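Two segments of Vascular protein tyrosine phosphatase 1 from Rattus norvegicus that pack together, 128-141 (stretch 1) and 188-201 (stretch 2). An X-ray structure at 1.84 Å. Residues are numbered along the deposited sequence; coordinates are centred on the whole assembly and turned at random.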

# COMPACT_ATOMS: atom_id res chain seq x y z
N PHE A 128 1.12 14.11 -5.58
CA PHE A 128 0.82 12.71 -5.78
C PHE A 128 1.20 12.29 -7.19
O PHE A 128 1.91 11.30 -7.38
CB PHE A 128 -0.67 12.47 -5.55
CG PHE A 128 -1.08 11.05 -5.72
CD1 PHE A 128 -1.02 10.16 -4.66
CD2 PHE A 128 -1.54 10.60 -6.95
CE1 PHE A 128 -1.43 8.84 -4.81
CE2 PHE A 128 -1.93 9.28 -7.11
CZ PHE A 128 -1.87 8.40 -6.04
N TRP A 129 0.72 13.02 -8.18
CA TRP A 129 1.04 12.67 -9.56
C TRP A 129 2.50 12.88 -9.89
O TRP A 129 3.07 12.18 -10.72
CB TRP A 129 0.12 13.40 -10.53
CG TRP A 129 -1.23 12.81 -10.49
CD1 TRP A 129 -2.34 13.33 -9.89
CD2 TRP A 129 -1.61 11.54 -11.02
NE1 TRP A 129 -3.40 12.47 -10.04
CE2 TRP A 129 -2.98 11.36 -10.73
CE3 TRP A 129 -0.93 10.54 -11.73
CZ2 TRP A 129 -3.68 10.22 -11.12
CZ3 TRP A 129 -1.63 9.40 -12.11
CH2 TRP A 129 -2.99 9.26 -11.81
N ARG A 130 3.13 13.84 -9.22
CA ARG A 130 4.55 14.07 -9.43
C ARG A 130 5.31 12.85 -8.93
O ARG A 130 6.27 12.41 -9.55
CB ARG A 130 5.01 15.35 -8.74
CG ARG A 130 6.39 15.80 -9.18
CD ARG A 130 6.61 17.29 -8.91
NE ARG A 130 6.23 17.65 -7.56
CZ ARG A 130 7.09 17.88 -6.58
NH1 ARG A 130 6.65 18.20 -5.38
NH2 ARG A 130 8.39 17.78 -6.80
N MET A 131 4.85 12.27 -7.83
CA MET A 131 5.48 11.07 -7.30
C MET A 131 5.25 9.93 -8.28
O MET A 131 6.16 9.17 -8.61
CB MET A 131 4.87 10.69 -5.98
CG MET A 131 5.41 9.37 -5.47
SD MET A 131 4.97 9.07 -3.76
CE MET A 131 3.22 8.75 -3.87
N VAL A 132 4.00 9.80 -8.72
CA VAL A 132 3.66 8.78 -9.69
C VAL A 132 4.60 8.89 -10.87
O VAL A 132 5.16 7.90 -11.32
CB VAL A 132 2.21 8.92 -10.18
CG1 VAL A 132 2.02 8.15 -11.50
CG2 VAL A 132 1.26 8.40 -9.12
N TRP A 133 4.78 10.11 -11.36
CA TRP A 133 5.62 10.30 -12.54
C TRP A 133 7.09 10.05 -12.24
O TRP A 133 7.75 9.23 -12.88
CB TRP A 133 5.48 11.70 -13.12
CG TRP A 133 6.37 11.79 -14.30
CD1 TRP A 133 7.61 12.36 -14.37
CD2 TRP A 133 6.14 11.16 -15.56
NE1 TRP A 133 8.14 12.17 -15.63
CE2 TRP A 133 7.26 11.43 -16.37
CE3 TRP A 133 5.08 10.41 -16.09
CZ2 TRP A 133 7.35 10.98 -17.69
CZ3 TRP A 133 5.17 9.96 -17.40
CH2 TRP A 133 6.30 10.25 -18.18
N GLU A 134 7.60 10.76 -11.24
CA GLU A 134 9.02 10.73 -10.98
C GLU A 134 9.50 9.38 -10.50
O GLU A 134 10.66 9.03 -10.68
CB GLU A 134 9.40 11.80 -9.96
CG GLU A 134 9.18 13.20 -10.51
CD GLU A 134 9.51 14.26 -9.51
OE1 GLU A 134 9.96 13.92 -8.39
OE2 GLU A 134 9.32 15.44 -9.85
N LYS A 135 8.61 8.64 -9.86
CA LYS A 135 9.04 7.38 -9.27
C LYS A 135 8.65 6.19 -10.13
O LYS A 135 8.77 5.06 -9.70
CB LYS A 135 8.53 7.23 -7.85
CG LYS A 135 8.94 8.38 -6.95
CD LYS A 135 10.45 8.66 -7.04
CE LYS A 135 10.86 9.77 -6.06
NZ LYS A 135 12.24 10.28 -6.29
N ASN A 136 8.21 6.46 -11.35
CA ASN A 136 8.08 5.39 -12.34
C ASN A 136 6.95 4.45 -11.98
O ASN A 136 7.04 3.25 -12.21
CB ASN A 136 9.40 4.62 -12.43
CG ASN A 136 9.51 3.82 -13.70
OD1 ASN A 136 9.08 4.27 -14.75
ND2 ASN A 136 10.10 2.62 -13.61
N VAL A 137 5.88 4.99 -11.41
CA VAL A 137 4.75 4.18 -11.01
C VAL A 137 3.87 3.86 -12.20
O VAL A 137 3.43 4.75 -12.90
CB VAL A 137 3.92 4.92 -9.93
CG1 VAL A 137 2.65 4.16 -9.61
CG2 VAL A 137 4.77 5.06 -8.68
N TYR A 138 3.63 2.57 -12.44
CA TYR A 138 2.76 2.12 -13.51
C TYR A 138 1.48 1.53 -12.92
O TYR A 138 0.49 1.35 -13.61
CB TYR A 138 3.44 1.04 -14.33
CG TYR A 138 4.36 1.56 -15.40
CD1 TYR A 138 5.52 2.23 -15.07
CD2 TYR A 138 4.08 1.35 -16.73
CE1 TYR A 138 6.38 2.70 -16.07
CE2 TYR A 138 4.92 1.81 -17.72
CZ TYR A 138 6.06 2.48 -17.39
OH TYR A 138 6.90 2.93 -18.39
N ALA A 139 1.53 1.20 -11.63
CA ALA A 139 0.39 0.59 -10.98
C ALA A 139 0.07 1.29 -9.67
O ALA A 139 0.95 1.52 -8.85
CB ALA A 139 0.64 -0.90 -10.72
N ILE A 140 -1.19 1.62 -9.49
CA ILE A 140 -1.63 2.16 -8.22
C ILE A 140 -2.61 1.17 -7.67
O ILE A 140 -3.50 0.71 -8.38
CB ILE A 140 -2.34 3.51 -8.39
CG1 ILE A 140 -1.32 4.60 -8.74
CG2 ILE A 140 -3.11 3.87 -7.12
CD1 ILE A 140 -1.98 5.96 -9.05
N VAL A 141 -2.46 0.86 -6.39
CA VAL A 141 -3.43 0.03 -5.72
C VAL A 141 -4.10 0.90 -4.70
O VAL A 141 -3.45 1.42 -3.80
CB VAL A 141 -2.76 -1.15 -5.02
CG1 VAL A 141 -3.80 -1.95 -4.23
CG2 VAL A 141 -2.09 -2.04 -6.05
N VAL A 188 -3.36 7.08 -19.25
CA VAL A 188 -2.09 7.43 -19.82
C VAL A 188 -1.60 8.56 -18.95
O VAL A 188 -2.34 9.50 -18.67
CB VAL A 188 -2.24 7.92 -21.26
CG1 VAL A 188 -0.92 8.46 -21.76
CG2 VAL A 188 -2.73 6.79 -22.15
N VAL A 189 -0.36 8.46 -18.50
CA VAL A 189 0.22 9.52 -17.71
C VAL A 189 1.30 10.17 -18.54
O VAL A 189 2.20 9.50 -19.05
CB VAL A 189 0.86 8.98 -16.43
CG1 VAL A 189 1.39 10.14 -15.61
CG2 VAL A 189 -0.18 8.20 -15.65
N LYS A 190 1.21 11.48 -18.68
CA LYS A 190 2.15 12.20 -19.51
C LYS A 190 2.77 13.35 -18.75
O LYS A 190 2.09 14.08 -18.02
CB LYS A 190 1.43 12.75 -20.73
CG LYS A 190 2.33 13.30 -21.81
CD LYS A 190 1.48 13.64 -23.03
CE LYS A 190 2.32 14.01 -24.23
NZ LYS A 190 1.43 14.25 -25.41
N ASN A 191 4.07 13.49 -18.92
CA ASN A 191 4.73 14.69 -18.47
C ASN A 191 4.73 15.69 -19.62
O ASN A 191 5.41 15.50 -20.63
CB ASN A 191 6.15 14.38 -18.02
CG ASN A 191 6.84 15.59 -17.43
OD1 ASN A 191 6.70 16.70 -17.93
ND2 ASN A 191 7.60 15.37 -16.36
N MET A 192 3.95 16.75 -19.45
CA MET A 192 3.79 17.75 -20.50
C MET A 192 5.08 18.50 -20.78
O MET A 192 5.29 19.00 -21.89
CB MET A 192 2.67 18.72 -20.12
CG MET A 192 1.31 18.04 -20.00
SD MET A 192 0.83 17.19 -21.52
CE MET A 192 0.31 18.59 -22.52
N GLN A 193 5.96 18.58 -19.79
CA GLN A 193 7.25 19.24 -19.99
C GLN A 193 8.17 18.43 -20.90
O GLN A 193 8.95 18.98 -21.67
CB GLN A 193 7.93 19.52 -18.64
N SER A 194 8.09 17.10 -20.81
CA SER A 194 9.06 16.26 -21.51
C SER A 194 8.46 15.51 -22.68
O SER A 194 9.19 14.94 -23.49
CB SER A 194 9.65 15.25 -20.54
OG SER A 194 8.61 14.44 -20.04
N SER A 195 7.13 15.48 -22.76
CA SER A 195 6.43 14.70 -23.79
C SER A 195 6.61 13.20 -23.59
O SER A 195 6.27 12.41 -24.46
CB SER A 195 6.90 15.09 -25.19
OG SER A 195 6.41 16.36 -25.54
N GLU A 196 7.14 12.82 -22.45
CA GLU A 196 7.20 11.41 -22.11
C GLU A 196 5.83 10.98 -21.59
O GLU A 196 5.12 11.77 -20.97
CB GLU A 196 8.24 11.17 -21.03
CG GLU A 196 9.63 11.57 -21.45
CD GLU A 196 10.57 11.66 -20.26
OE1 GLU A 196 10.11 12.06 -19.18
OE2 GLU A 196 11.76 11.34 -20.43
N SER A 197 5.49 9.73 -21.83
CA SER A 197 4.25 9.19 -21.29
C SER A 197 4.37 7.70 -21.08
O SER A 197 5.25 7.04 -21.63
CB SER A 197 3.11 9.49 -22.25
OG SER A 197 3.39 8.96 -23.52
N HIS A 198 3.47 7.17 -20.28
CA HIS A 198 3.35 5.73 -20.17
C HIS A 198 2.03 5.42 -19.51
O HIS A 198 1.35 6.32 -19.01
CB HIS A 198 4.52 5.12 -19.39
CG HIS A 198 4.57 5.53 -17.95
ND1 HIS A 198 3.70 5.02 -17.01
CD2 HIS A 198 5.40 6.37 -17.29
CE1 HIS A 198 3.99 5.53 -15.83
NE2 HIS A 198 5.01 6.35 -15.97
N PRO A 199 1.64 4.14 -19.53
CA PRO A 199 0.36 3.74 -18.96
C PRO A 199 0.45 3.70 -17.46
O PRO A 199 1.53 3.62 -16.86
CB PRO A 199 0.18 2.30 -19.48
CG PRO A 199 1.18 2.14 -20.57
CD PRO A 199 2.33 3.01 -20.18
N LEU A 200 -0.71 3.77 -16.84
CA LEU A 200 -0.80 3.50 -15.44
C LEU A 200 -2.12 2.80 -15.28
O LEU A 200 -3.11 3.19 -15.90
CB LEU A 200 -0.76 4.79 -14.62
CG LEU A 200 -0.89 4.54 -13.11
CD1 LEU A 200 0.00 5.46 -12.30
CD2 LEU A 200 -2.35 4.65 -12.67
N ARG A 201 -2.11 1.74 -14.50
CA ARG A 201 -3.35 1.07 -14.17
C ARG A 201 -3.57 1.25 -12.69
O ARG A 201 -2.66 1.09 -11.88
CB ARG A 201 -3.26 -0.43 -14.50
CG ARG A 201 -4.47 -1.21 -13.99
CD ARG A 201 -4.62 -2.51 -14.74
NE ARG A 201 -4.74 -2.28 -16.17
CZ ARG A 201 -4.68 -3.24 -17.08
NH1 ARG A 201 -4.50 -4.50 -16.69
NH2 ARG A 201 -4.79 -2.95 -18.37
O HOH W 1 5.94 7.26 -13.86
O HOH W 2 10.42 13.25 -16.95

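The two stretches bury 724 Å² between them, counting both sides. Stretch 1 runs from a helix (128–134) through a turn into a short strand (139–141), and stretch 2 is a hairpin whose two strands are joined by the turn that follows Asn191. The helix lies across the hairpin, its axis nearly perpendicular to that of strand 188–191 (91°) at a closest approach of 9.4 Å, while strand 139–141 runs parallel to the outgoing hairpin strand.

Backbone hydrogen bonds join the two strands. The amide N of Arg201 donates to Tyr138 O (2.8 Å), and Ile140 N donates to Arg201 O (2.9 Å), so that Arg201 is gripped from both its N and its O in a parallel bridge with Ala139. Two CA-H...O contacts reinforce the pairing: Leu200 CA lies 3.1 Å from Tyr138 O, and Ala139 CA lies 3.2 Å from Arg201 O. The small side chain of Ala139 and the CB of Arg201 lie on the same face of the sheet, but the arginine's end leads away from stretch 1.

Aromatic side chains cover much of the contact. The rings of Tyr138 and His198 stack face to face, with centroids 3.8 Å apart and planes inclined by 13°. His198 is held in this pose partly by its own strand, since His198 ND1 donates to Pro199 O (2.6 Å). The Trp133 six-membered ring lies nearly parallel to the His198 ring (15° between planes), but the rings are slid apart and barely overlap, their centroids 5.2 Å from each other. With chi1 at 180°, the indole reaches across the hairpin although its CA-to-CB bond points sideways, and it has 153 Å² covered, more than any other residue here. Asn191 CB sits over one face of the Trp133 six-membered ring, 3.9 Å from its centroid, in a CH-pi contact. Glu196 OE1 approaches the ring edge, 3.3 Å from Trp133 CZ2.

The apolar packing centres on Leu200. Leu200 CD1 lies 3.5 Å from Val132 CG1, 3.8 Å from Ile140 CD1 and 4.0 Å from Val137 CG1, so a single methyl meets branched side chains from helix, turn and strand. Val189 extends this patch beneath the helix: Val189 CG1 is 3.7 Å from Trp133 CE3, and Val189 CG2 is 4.0 Å from Trp129 CZ3. Compact aliphatic groups suit these buried positions, where no polar partner is required of them. Pro199, itself exposed, packs its CD against Tyr138 CE2 at 3.8 Å.

Two waters complete the polar links. Water 1 donates to Val132 O (2.7 Å) and is hydrogen-bonded to His198 NE2 (2.5 Å), tying the helix to the histidine. Water 2 accepts from Trp133 NE1 (2.8 Å) and donates to Glu196 OE1 (2.5 Å), giving the indole nitrogen a partner; Asn191 ND2, 3.3 Å from Trp133 NE1, is itself a donor and cannot serve. Val137 O is buried without a hydrogen-bonding partner, although His198 CE1 approaches it to 3.1 Å.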